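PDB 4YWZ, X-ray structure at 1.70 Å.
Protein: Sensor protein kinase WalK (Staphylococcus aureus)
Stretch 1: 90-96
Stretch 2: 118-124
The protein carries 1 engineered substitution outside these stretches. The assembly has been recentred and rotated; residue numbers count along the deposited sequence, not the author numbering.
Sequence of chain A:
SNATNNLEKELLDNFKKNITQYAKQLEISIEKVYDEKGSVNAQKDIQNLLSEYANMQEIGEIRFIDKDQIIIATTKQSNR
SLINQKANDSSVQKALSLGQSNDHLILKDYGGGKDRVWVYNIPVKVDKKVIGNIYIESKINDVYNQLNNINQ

Stretch 1 (90-96) SSVQKAL
Stretch 2 118-124: WVYNIPV

Residues 90-96 form a regular helix (phi from -55° to -72°, psi from -31° to -50°), with i to i+4 backbone bonds such as Ala 95 N to Ser 91 O at 3.1 Å. Residues 118-124 are extended, with phi from -72° to -129° and psi from 120° to 147°. The two axes run in the same general direction, crossing at -33° and approaching to 8.0 Å. Register is set by two CA-CA distances: Val 92 to Asn 121 at 6.6 Å and Ala 95 to Pro 123 at 5.8 Å.

Strand alternation directs the CA-to-CB bonds of Val 119, Asn 121 and Pro 123 toward the helix and those of Tyr 120 and Ile 122 away. Asn 121 is central to the contact, with 68 Å² covered. Its chi1 of -72° (m) and chi2 of -59° bring ND2 to 3.0 Å from Ser 91 OG, and ND2 donates a hydrogen bond to that oxygen at an N-H...O angle of 133°. The CA-to-CB bond of Ser 91 points toward the strand, and chi1 is p (70°); OG, on a one-carbon side chain, is an acceptor within reach of the amide. Asn 121 OD1 lies 3.7 Å from Val 92 CG2, a van der Waals contact, since CG2 is a methyl carbon; OD1 is hydrogen-bonded elsewhere in the structure. The CA-to-CB bond of Val 92 points sideways, and chi1 is t (168°).

One turn after Ser 91, the CA-to-CB bond of Ala 95 points toward the strand, and 56 Å² of the residue is covered. Its CB lies 4.1 Å from Asn 121 CB and 4.2 Å from Pro 123 CD, so the short methyl packs against both residues at close backbone spacing. Pro 123 CB lies 3.8 Å from Ala 95 O; the ring is C-gamma endo. Val 119, t (167°), contributes little: its CG1 is 4.4 Å from Ser 91 OG. Altogether 225 Å² is buried, combining one polar link with modest apolar packing.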

# COMPACT_ATOMS: atom_id res chain seq x y z
N SER A 90 -0.15 -26.71 7.55
CA SER A 90 1.18 -26.92 8.10
C SER A 90 1.91 -25.62 8.53
O SER A 90 2.69 -25.62 9.46
CB SER A 90 2.10 -27.54 7.00
OG SER A 90 1.68 -28.88 6.99
N SER A 91 1.60 -24.54 7.82
CA SER A 91 2.25 -23.26 8.16
C SER A 91 1.70 -22.73 9.47
O SER A 91 2.42 -22.21 10.33
CB SER A 91 2.11 -22.21 7.03
OG SER A 91 0.79 -21.72 6.85
N VAL A 92 0.42 -22.95 9.69
CA VAL A 92 -0.24 -22.57 10.97
C VAL A 92 0.37 -23.41 12.11
O VAL A 92 0.71 -22.91 13.18
CB VAL A 92 -1.75 -22.74 10.92
CG1 VAL A 92 -2.46 -22.64 12.28
CG2 VAL A 92 -2.36 -21.74 9.93
N GLN A 93 0.48 -24.73 11.88
CA GLN A 93 1.09 -25.66 12.87
C GLN A 93 2.49 -25.20 13.23
O GLN A 93 2.84 -25.25 14.44
CB GLN A 93 1.11 -27.10 12.32
CG GLN A 93 -0.26 -27.72 12.12
CD GLN A 93 -0.42 -29.01 11.22
OE1 GLN A 93 0.33 -29.27 10.31
NE2 GLN A 93 -1.48 -29.72 11.45
N LYS A 94 3.28 -24.78 12.22
CA LYS A 94 4.63 -24.32 12.43
C LYS A 94 4.62 -23.09 13.38
O LYS A 94 5.34 -22.98 14.36
CB LYS A 94 5.42 -24.15 11.19
CG LYS A 94 6.81 -23.69 11.38
CD LYS A 94 7.54 -23.56 10.04
CE LYS A 94 8.99 -23.32 10.27
NZ LYS A 94 9.68 -22.67 9.13
N ALA A 95 3.78 -22.11 13.09
CA ALA A 95 3.71 -20.91 13.98
C ALA A 95 3.29 -21.23 15.39
O ALA A 95 3.83 -20.70 16.35
CB ALA A 95 2.71 -19.93 13.37
N LEU A 96 2.29 -22.09 15.52
CA LEU A 96 1.78 -22.49 16.83
C LEU A 96 2.89 -23.20 17.64
O LEU A 96 2.99 -22.99 18.88
CB LEU A 96 0.60 -23.39 16.67
CG LEU A 96 -0.73 -22.80 16.25
CD1 LEU A 96 -1.71 -23.90 15.99
CD2 LEU A 96 -1.36 -21.73 17.18
N TRP A 118 -0.12 -13.76 -0.68
CA TRP A 118 0.92 -13.89 0.29
C TRP A 118 0.24 -14.25 1.59
O TRP A 118 -0.62 -13.52 2.13
CB TRP A 118 1.74 -12.60 0.46
CG TRP A 118 2.94 -12.72 1.31
CD1 TRP A 118 3.95 -13.59 1.12
CD2 TRP A 118 3.29 -11.95 2.49
NE1 TRP A 118 4.94 -13.42 2.12
CE2 TRP A 118 4.54 -12.45 2.97
CE3 TRP A 118 2.65 -10.96 3.21
CZ2 TRP A 118 5.17 -11.91 4.09
CZ3 TRP A 118 3.25 -10.47 4.36
CH2 TRP A 118 4.49 -10.96 4.79
N VAL A 119 0.68 -15.36 2.20
CA VAL A 119 0.11 -15.87 3.43
C VAL A 119 1.14 -15.60 4.54
O VAL A 119 2.35 -15.89 4.42
CB VAL A 119 -0.11 -17.41 3.42
CG1 VAL A 119 -0.41 -17.99 4.83
CG2 VAL A 119 -1.14 -17.77 2.36
N TYR A 120 0.66 -14.89 5.57
CA TYR A 120 1.48 -14.52 6.78
C TYR A 120 0.74 -15.06 7.98
O TYR A 120 -0.44 -14.82 8.23
CB TYR A 120 1.63 -13.02 6.83
CG TYR A 120 2.43 -12.53 8.02
CD1 TYR A 120 3.77 -12.71 8.01
CD2 TYR A 120 1.82 -11.92 9.08
CE1 TYR A 120 4.57 -12.29 9.09
CE2 TYR A 120 2.56 -11.47 10.16
CZ TYR A 120 3.90 -11.71 10.15
OH TYR A 120 4.72 -11.26 11.24
N ASN A 121 1.49 -15.75 8.84
CA ASN A 121 1.04 -16.19 10.10
C ASN A 121 1.88 -15.52 11.24
O ASN A 121 3.12 -15.47 11.17
CB ASN A 121 1.30 -17.68 10.25
CG ASN A 121 0.40 -18.52 9.40
OD1 ASN A 121 -0.80 -18.44 9.56
ND2 ASN A 121 0.95 -19.28 8.54
N ILE A 122 1.14 -15.00 12.21
CA ILE A 122 1.76 -14.49 13.46
C ILE A 122 1.06 -15.11 14.65
O ILE A 122 -0.14 -15.03 14.84
CB ILE A 122 1.81 -12.95 13.54
CG1 ILE A 122 2.50 -12.55 14.88
CG2 ILE A 122 0.48 -12.30 13.34
CD1 ILE A 122 2.80 -11.07 15.00
N PRO A 123 1.85 -15.83 15.47
CA PRO A 123 1.24 -16.40 16.65
C PRO A 123 0.92 -15.32 17.68
O PRO A 123 1.68 -14.37 17.80
CB PRO A 123 2.35 -17.34 17.22
CG PRO A 123 3.63 -16.94 16.64
CD PRO A 123 3.26 -16.23 15.32
N VAL A 124 -0.16 -15.53 18.41
CA VAL A 124 -0.64 -14.67 19.49
C VAL A 124 -0.12 -15.26 20.80
O VAL A 124 -0.35 -16.43 21.04
CB VAL A 124 -2.13 -14.46 19.52
CG1 VAL A 124 -2.52 -13.51 20.63
CG2 VAL A 124 -2.62 -13.98 18.15